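Local coordinates for DUF4783 domain-containing protein (Bacteroides fragilis, PDB 4OUQ) that is of unknown function but belongs to the NTF2 clan and is probably exported from the cytoplasm, at residues D3-V8 and N21-E26; V10-G15 and I87-R92; I75-L78 and G83-R86. All blocks are in the same frame, centred on the assembly; numbering follows the deposited sequence.

The three contacts run through one small NTF2-like domain, in which helices pack on one face of a six-stranded mixed sheet. Interactions 1 and 2 share helix 6-14, have centres about 8 Å apart and touch where Phe-91 meets Pro-5 and Val-8; their segments alternate along the chain. The centre of interaction 2 lies about 3 Å from that of the chain and about 10 Å from that of interaction 3, with which it shares strand 83-94. Interaction 3, a hairpin, is nested inside the long loop that interaction 2 closes. Interactions 1 and 3 do not touch, with centres about 18 Å apart. Interaction 1 packs the start of helix 6-14 on the turn 21-24, interaction 2 packs the same helix on the sheet, and interaction 3 pairs two of its strands.

Interaction 1. Residues D3-V8 and N21-E26; sequences DIPVGV and NRYLGE
Tyr-23 reaches from the turn 21-24 toward the start of helix 6-14, and its ring meets Pro-5, Gly-7 and Val-8 along its length. At the root of the side chain, the Val-8 methyl CG2 lies 3.5 Å from Tyr-23 CG and equally near its CB, while the two side chains run antiparallel past one another. With CG1 of Val-8 anti to the backbone N (chi1 168°), CG2 is left beside that N, on the side of the tyrosine ring, and the backbone N of Val-8 itself lies over one ring face, offset toward the rim. Pro-5, the N-cap residue, brings CB obliquely to the ring, 3.8 Å from Tyr-23 CD1. At the far end, Tyr-23 OH comes within 3.4 Å of Gly-7 CA, a close approach to a residue without a side chain. No direct hydrogen bond crosses the contact; instead one water accepts from Gly-7 N at 2.9 Å and also bonds Tyr-23 OH at 2.9 Å, linking the phenol to an amide of the first helical turn. The type I turn from Asn-21 to Leu-24, with Leu-24 N bonded to Asn-21 O, follows helix 17-21. Beyond the contact, Tyr-23 and Gly-25 share backbone hydrogen bonds with Ile-100 of strand 97-107, while Pro-5 and Val-8 rest on Phe-91 of strand 83-94.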
loop_
_atom_site.group_PDB
_atom_site.type_symbol
_atom_site.label_atom_id
_atom_site.label_comp_id
_atom_site.label_asym_id
_atom_site.label_seq_id
_atom_site.Cartn_x
_atom_site.Cartn_y
_atom_site.Cartn_z
ATOM N N ASP A 3 13.616 6.501 -2.471
ATOM C CA ASP A 3 12.474 6.493 -3.455
ATOM C C ASP A 3 11.393 5.432 -3.107
ATOM O O ASP A 3 10.183 5.718 -3.204
ATOM C CB ASP A 3 12.984 6.330 -4.917
ATOM C CG ASP A 3 13.778 5.024 -5.141
ATOM O OD1 ASP A 3 14.309 4.447 -4.162
ATOM O OD2 ASP A 3 13.879 4.592 -6.304
ATOM N N ILE A 4 11.825 4.228 -2.688
ATOM C CA ILE A 4 10.892 3.176 -2.313
ATOM C C ILE A 4 11.269 2.564 -0.955
ATOM O O ILE A 4 12.233 1.794 -0.871
ATOM C CB ILE A 4 10.847 2.052 -3.352
ATOM C CG1 ILE A 4 10.685 2.624 -4.795
ATOM C CG2 ILE A 4 9.722 1.083 -3.001
ATOM C CD1 ILE A 4 9.367 3.335 -5.060
ATOM N N PRO A 5 10.533 2.929 0.102
ATOM C CA PRO A 5 10.861 2.463 1.446
ATOM C C PRO A 5 10.796 0.913 1.552
ATOM O O PRO A 5 9.782 0.319 1.340
ATOM C CB PRO A 5 9.777 3.115 2.328
ATOM C CG PRO A 5 9.273 4.279 1.506
ATOM C CD PRO A 5 9.368 3.836 0.099
ATOM N N VAL A 6 11.937 0.304 1.879
ATOM C CA VAL A 6 12.030 -1.122 2.138
ATOM C C VAL A 6 10.945 -1.573 3.108
ATOM O O VAL A 6 10.451 -2.690 3.042
ATOM C CB VAL A 6 13.430 -1.407 2.779
ATOM C CG1 VAL A 6 13.540 -2.796 3.375
ATOM C CG2 VAL A 6 14.531 -1.216 1.762
ATOM N N GLY A 7 10.695 -0.746 4.143
ATOM C CA GLY A 7 9.726 -1.098 5.117
ATOM C C GLY A 7 8.309 -1.320 4.589
ATOM O O GLY A 7 7.526 -2.043 5.183
ATOM N N VAL A 8 7.958 -0.622 3.517
ATOM C CA VAL A 8 6.660 -0.777 2.895
ATOM C C VAL A 8 6.514 -2.162 2.294
ATOM O O VAL A 8 5.520 -2.809 2.472
ATOM C CB VAL A 8 6.437 0.313 1.877
ATOM C CG1 VAL A 8 5.222 0.005 1.009
ATOM C CG2 VAL A 8 6.283 1.673 2.626
ATOM N N ASN A 21 1.860 1.823 8.878
ATOM C CA ASN A 21 1.375 3.082 9.416
ATOM C C ASN A 21 2.383 4.213 9.396
ATOM O O ASN A 21 2.032 5.309 8.992
ATOM C CB ASN A 21 0.787 2.895 10.799
ATOM C CG ASN A 21 0.169 4.188 11.350
ATOM O OD1 ASN A 21 0.686 4.772 12.286
ATOM N ND2 ASN A 21 -0.900 4.664 10.711
ATOM N N ARG A 22 3.668 3.941 9.730
ATOM C CA ARG A 22 4.679 4.996 9.749
ATOM C C ARG A 22 5.023 5.519 8.349
ATOM O O ARG A 22 5.666 6.550 8.232
ATOM C CB ARG A 22 5.982 4.560 10.463
ATOM C CG ARG A 22 6.794 3.493 9.724
ATOM C CD ARG A 22 8.127 3.193 10.434
ATOM N NE ARG A 22 7.925 2.471 11.689
ATOM C CZ ARG A 22 7.504 1.215 11.773
ATOM N NH1 ARG A 22 7.180 0.516 10.671
ATOM N NH2 ARG A 22 7.345 0.676 12.950
ATOM N N TYR A 23 4.584 4.812 7.310
ATOM C CA TYR A 23 4.850 5.216 5.941
ATOM C C TYR A 23 3.634 5.873 5.274
ATOM O O TYR A 23 3.706 6.230 4.129
ATOM C CB TYR A 23 5.320 4.010 5.106
ATOM C CG TYR A 23 6.546 3.370 5.683
ATOM C CD1 TYR A 23 7.763 3.927 5.485
ATOM C CD2 TYR A 23 6.484 2.126 6.272
ATOM C CE1 TYR A 23 8.891 3.385 6.052
ATOM C CE2 TYR A 23 7.605 1.535 6.811
ATOM C CZ TYR A 23 8.806 2.151 6.666
ATOM O OH TYR A 23 9.943 1.588 7.165
ATOM N N LEU A 24 2.496 5.935 6.001
ATOM C CA LEU A 24 1.285 6.583 5.443
ATOM C C LEU A 24 1.334 8.070 5.615
ATOM O O LEU A 24 1.710 8.584 6.685
ATOM C CB LEU A 24 0.019 6.019 6.087
ATOM C CG LEU A 24 -0.222 4.536 5.871
ATOM C CD1 LEU A 24 -1.330 3.965 6.722
ATOM C CD2 LEU A 24 -0.522 4.253 4.417
ATOM N N GLY A 25 1.018 8.803 4.540
ATOM C CA GLY A 25 0.847 10.188 4.603
ATOM C C GLY A 25 -0.382 10.578 5.411
ATOM O O GLY A 25 -1.193 9.749 5.776
ATOM N N GLU A 26 -0.539 11.868 5.634
ATOM C CA GLU A 26 -1.632 12.328 6.468
ATOM C C GLU A 26 -2.990 12.225 5.752
ATOM O O GLU A 26 -4.026 12.127 6.403
ATOM C CB GLU A 26 -1.347 13.705 7.035
ATOM C CG GLU A 26 -0.272 13.651 8.140
ATOM C CD GLU A 26 -0.727 12.844 9.358
ATOM O OE1 GLU A 26 -1.690 13.248 9.991
ATOM O OE2 GLU A 26 -0.135 11.816 9.676
HETATM O O HOH W 1 11.839 1.830 4.982
#

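Interaction 2. Residues V10-G15 and I87-R92; sequences VAFKKG and INCFFR
Phe-12 projects from helix 6-14 onto the strand 87-92, where its ring meets Ile-87 and Cys-89. The closer approach is to Ile-87: in the conformer described, the branch methyl CG2 stands 3.9 Å from Phe-12 CZ and 4.1 Å from Phe-12 CE1, oblique to the ring. There CG2 is anti to the backbone N and CG1 lies beside it (chi1 -50°), which leaves the branch methyl to make the contact. Cys-89 is looser, its SG, also in one of two conformers, lying near the ring plane at the edge, 4.4 Å from Phe-12 CE2. The ring is further packed by Leu-20 of helix 17-21 and by Phe-60, whose ring plane is turned about 35° from that of Phe-12.

On the solvent side of the helix the character changes. Lys-13 and Lys-14 are exposed; Lys-13 NZ bonds the backbone O of Phe-60, and Lys-14 NZ forms a salt bridge with Glu-19. The helix ends in a Schellman motif, in which Gly-15 takes up a positive phi of 60°. Across the contact itself, neither hydrogen bonds nor charges join helix to strand. The pairing of a phenyl ring with a methyl and a sulfur is purely apolar, so the helix is held to the sheet here by shape and burial, as in a hydrophobic core.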
loop_
_atom_site.group_PDB
_atom_site.type_symbol
_atom_site.label_atom_id
_atom_site.label_comp_id
_atom_site.label_asym_id
_atom_site.label_seq_id
_atom_site.Cartn_x
_atom_site.Cartn_y
_atom_site.Cartn_z
ATOM N N VAL A 10 8.273 -4.822 3.014
ATOM C CA VAL A 10 8.283 -5.788 4.126
ATOM C C VAL A 10 6.928 -5.873 4.768
ATOM O O VAL A 10 6.423 -6.954 5.044
ATOM C CB VAL A 10 9.387 -5.428 5.170
ATOM C CG1 VAL A 10 9.263 -6.313 6.399
ATOM C CG2 VAL A 10 10.785 -5.497 4.510
ATOM N N ALA A 11 6.298 -4.720 4.988
ATOM C CA ALA A 11 4.969 -4.724 5.610
ATOM C C ALA A 11 3.926 -5.427 4.737
ATOM O O ALA A 11 3.146 -6.233 5.232
ATOM C CB ALA A 11 4.550 -3.299 5.934
ATOM N N PHE A 12 3.945 -5.176 3.462
ATOM C CA PHE A 12 3.005 -5.867 2.545
ATOM C C PHE A 12 3.278 -7.358 2.510
ATOM O O PHE A 12 2.341 -8.150 2.526
ATOM C CB PHE A 12 3.076 -5.298 1.154
ATOM C CG PHE A 12 2.185 -4.079 0.933
ATOM C CD1 PHE A 12 0.760 -4.196 0.914
ATOM C CD2 PHE A 12 2.723 -2.883 0.627
ATOM C CE1 PHE A 12 -0.033 -3.059 0.736
ATOM C CE2 PHE A 12 1.915 -1.749 0.377
ATOM C CZ PHE A 12 0.569 -1.846 0.485
ATOM N N LYS A 13 4.541 -7.760 2.498
ATOM C CA LYS A 13 4.889 -9.175 2.467
ATOM C C LYS A 13 4.310 -9.967 3.680
ATOM O O LYS A 13 4.017 -11.202 3.587
ATOM C CB LYS A 13 6.416 -9.328 2.441
ATOM C CG LYS A 13 7.069 -9.113 1.077
ATOM C CD LYS A 13 8.596 -9.133 1.175
ATOM C CE LYS A 13 9.232 -9.093 -0.203
ATOM N NZ LYS A 13 9.074 -10.395 -0.899
ATOM N N LYS A 14 4.149 -9.280 4.819
ATOM C CA LYS A 14 3.592 -9.876 6.053
ATOM C C LYS A 14 2.097 -9.579 6.285
ATOM O O LYS A 14 1.488 -10.109 7.242
ATOM C CB LYS A 14 4.381 -9.355 7.238
ATOM C CG LYS A 14 5.846 -9.654 7.140
ATOM C CD LYS A 14 6.563 -9.416 8.438
ATOM C CE LYS A 14 6.681 -7.946 8.749
ATOM N NZ LYS A 14 7.567 -7.841 9.919
ATOM N N GLY A 15 1.493 -8.697 5.464
ATOM C CA GLY A 15 0.159 -8.227 5.706
ATOM C C GLY A 15 0.043 -7.528 7.039
ATOM O O GLY A 15 -0.883 -7.757 7.800
ATOM N N ILE A 87 -1.344 -4.472 -6.482
ATOM C CA ILE A 87 -1.181 -3.312 -5.571
ATOM C C ILE A 87 -0.378 -2.254 -6.339
ATOM O O ILE A 87 0.773 -2.554 -6.814
ATOM C CB ILE A 87 -0.353 -3.672 -4.262
ATOM C CG1 ILE A 87 -0.865 -4.946 -3.538
ATOM C CG2 ILE A 87 -0.353 -2.516 -3.287
ATOM C CD1 ILE A 87 -2.363 -4.962 -3.309
ATOM N N ASN A 88 -0.927 -1.051 -6.448
ATOM C CA ASN A 88 -0.176 0.076 -6.925
ATOM C C ASN A 88 -0.103 1.104 -5.850
ATOM O O ASN A 88 -1.121 1.594 -5.380
ATOM C CB ASN A 88 -0.803 0.654 -8.135
ATOM C CG ASN A 88 0.108 1.597 -8.847
ATOM O OD1 ASN A 88 0.953 2.277 -8.234
ATOM N ND2 ASN A 88 -0.022 1.636 -10.140
ATOM N N CYS A 89 1.113 1.383 -5.388
ATOM C CA CYS A 89 1.273 2.222 -4.256
ATOM C C CYS A 89 2.161 3.441 -4.664
ATOM O O CYS A 89 3.235 3.282 -5.317
ATOM C CB CYS A 89 1.819 1.355 -3.084
ATOM S SG CYS A 89 2.198 2.185 -1.545
ATOM N N PHE A 90 1.666 4.654 -4.362
ATOM C CA PHE A 90 2.279 5.854 -4.751
ATOM C C PHE A 90 2.766 6.617 -3.554
ATOM O O PHE A 90 2.113 6.629 -2.553
ATOM C CB PHE A 90 1.298 6.750 -5.527
ATOM C CG PHE A 90 0.680 6.053 -6.704
ATOM C CD1 PHE A 90 -0.432 5.230 -6.537
ATOM C CD2 PHE A 90 1.223 6.182 -7.940
ATOM C CE1 PHE A 90 -0.976 4.557 -7.620
ATOM C CE2 PHE A 90 0.673 5.489 -9.030
ATOM C CZ PHE A 90 -0.414 4.720 -8.861
ATOM N N PHE A 91 3.937 7.223 -3.691
ATOM C CA PHE A 91 4.581 7.941 -2.578
ATOM C C PHE A 91 4.898 9.336 -3.019
ATOM O O PHE A 91 5.240 9.559 -4.187
ATOM C CB PHE A 91 5.925 7.285 -2.170
ATOM C CG PHE A 91 5.868 5.856 -1.941
ATOM C CD1 PHE A 91 5.980 4.956 -3.006
ATOM C CD2 PHE A 91 5.678 5.343 -0.643
ATOM C CE1 PHE A 91 5.886 3.593 -2.786
ATOM C CE2 PHE A 91 5.606 3.988 -0.426
ATOM C CZ PHE A 91 5.716 3.111 -1.491
ATOM N N ARG A 92 4.873 10.290 -2.061
ATOM C CA ARG A 92 5.336 11.681 -2.283
ATOM C C ARG A 92 6.361 11.966 -1.182
ATOM O O ARG A 92 6.210 11.501 -0.070
ATOM C CB ARG A 92 4.163 12.677 -2.174
#

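Interaction 3. Residues I75-L78 and G83-R86; sequences IGTL and GNFR
Leu-78 and Phe-85 form an antiparallel hydrogen-bonded pair, with Leu-78 N to Phe-85 O and Phe-85 N to Leu-78 O both 2.8 Å and nearly straight. The adjoining Thr-77 and Arg-86 form a non-hydrogen-bonded pair. Weaker CA-H...O contacts supplement the ladder, the shortest being Asn-84 CA to Leu-78 O at 3.2 Å.

One hydrogen bond from a side chain also crosses. Arg-86 NH1 donates to Gly-76 O at 3.2 Å (151°), with the acceptor close to the guanidinium plane. The arginine chain bends at both chi2 and chi3, which folds the guanidinium back over the neighbouring strand. Thr-77 OG1, by contrast, is hydrogen-bonded outside the pair, to Asn-63 OD1.

The remaining contacts are van der Waals. Ile-75 CG2 sits over one face of the Arg-86 guanidinium, 3.4 Å from Arg-86 CZ, while the guanidinium edge faces Gly-76 O. Thr-77 CG2 packs 3.9 Å from Asn-84 ND2. Leu-78 and Phe-85 lie on the other sheet face, where their CB atoms approach.

This is the hairpin of strands 72-80 and 83-94. Strand 57-67 flanks it through Asn-61 and Asn-63, and on the helix-bearing face Phe-51 of helix 41-54 meets the Phe-85 ring edge-to-face.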
loop_
_atom_site.group_PDB
_atom_site.type_symbol
_atom_site.label_atom_id
_atom_site.label_comp_id
_atom_site.label_asym_id
_atom_site.label_seq_id
_atom_site.Cartn_x
_atom_site.Cartn_y
_atom_site.Cartn_z
ATOM N N ILE A 75 4.560 -1.092 -8.362
ATOM C CA ILE A 75 3.484 -1.916 -8.897
ATOM C C ILE A 75 3.862 -3.334 -8.364
ATOM O O ILE A 75 4.950 -3.828 -8.692
ATOM C CB ILE A 75 3.487 -1.958 -10.436
ATOM C CG1 ILE A 75 3.458 -0.579 -11.103
ATOM C CG2 ILE A 75 2.318 -2.812 -10.925
ATOM C CD1 ILE A 75 2.245 0.216 -10.740
ATOM N N GLY A 76 2.970 -3.992 -7.637
ATOM C CA GLY A 76 3.321 -5.300 -7.020
ATOM C C GLY A 76 2.141 -6.253 -6.979
ATOM O O GLY A 76 1.018 -5.868 -7.362
ATOM N N THR A 77 2.451 -7.531 -6.745
ATOM C CA THR A 77 1.436 -8.580 -6.668
ATOM C C THR A 77 1.468 -9.172 -5.273
ATOM O O THR A 77 2.542 -9.630 -4.794
ATOM C CB THR A 77 1.665 -9.669 -7.760
ATOM O OG1 THR A 77 1.602 -9.042 -9.078
ATOM C CG2 THR A 77 0.628 -10.728 -7.652
ATOM N N LEU A 78 0.315 -9.117 -4.598
ATOM C CA LEU A 78 0.102 -9.645 -3.262
ATOM C C LEU A 78 -0.575 -10.996 -3.373
ATOM O O LEU A 78 -1.588 -11.126 -4.075
ATOM C CB LEU A 78 -0.812 -8.694 -2.504
ATOM C CG LEU A 78 -1.034 -8.945 -1.020
ATOM C CD1 LEU A 78 0.239 -8.548 -0.260
ATOM C CD2 LEU A 78 -2.270 -8.243 -0.495
ATOM N N GLY A 83 -6.422 -15.631 -3.094
ATOM C CA GLY A 83 -5.895 -15.375 -4.382
ATOM C C GLY A 83 -5.127 -14.057 -4.458
ATOM O O GLY A 83 -4.761 -13.458 -3.439
ATOM N N ASN A 84 -4.757 -13.691 -5.674
ATOM C CA ASN A 84 -3.827 -12.582 -5.888
ATOM C C ASN A 84 -4.529 -11.239 -6.022
ATOM O O ASN A 84 -5.663 -11.155 -6.595
ATOM C CB ASN A 84 -2.981 -12.796 -7.150
ATOM C CG ASN A 84 -1.968 -13.932 -7.027
ATOM O OD1 ASN A 84 -1.880 -14.649 -6.014
ATOM N ND2 ASN A 84 -1.202 -14.103 -8.077
ATOM N N PHE A 85 -3.832 -10.207 -5.568
ATOM C CA PHE A 85 -4.241 -8.803 -5.743
ATOM C C PHE A 85 -3.084 -8.044 -6.347
ATOM O O PHE A 85 -1.936 -8.203 -5.894
ATOM C CB PHE A 85 -4.634 -8.172 -4.402
ATOM C CG PHE A 85 -5.847 -8.790 -3.751
ATOM C CD1 PHE A 85 -5.752 -10.026 -3.070
ATOM C CD2 PHE A 85 -7.095 -8.183 -3.814
ATOM C CE1 PHE A 85 -6.850 -10.581 -2.479
ATOM C CE2 PHE A 85 -8.173 -8.726 -3.203
ATOM C CZ PHE A 85 -8.068 -9.947 -2.557
ATOM N N ARG A 86 -3.406 -7.090 -7.221
ATOM C CA ARG A 86 -2.460 -6.187 -7.776
ATOM C C ARG A 86 -2.493 -4.891 -6.952
ATOM O O ARG A 86 -3.549 -4.371 -6.696
ATOM C CB ARG A 86 -2.813 -5.939 -9.176
ATOM C CG ARG A 86 -2.227 -6.992 -10.141
ATOM C CD ARG A 86 -0.821 -6.650 -10.667
ATOM N NE ARG A 86 -0.869 -5.396 -11.416
ATOM C CZ ARG A 86 -0.791 -4.218 -10.848
ATOM N NH1 ARG A 86 -0.368 -4.079 -9.557
ATOM N NH2 ARG A 86 -0.990 -3.161 -11.575
#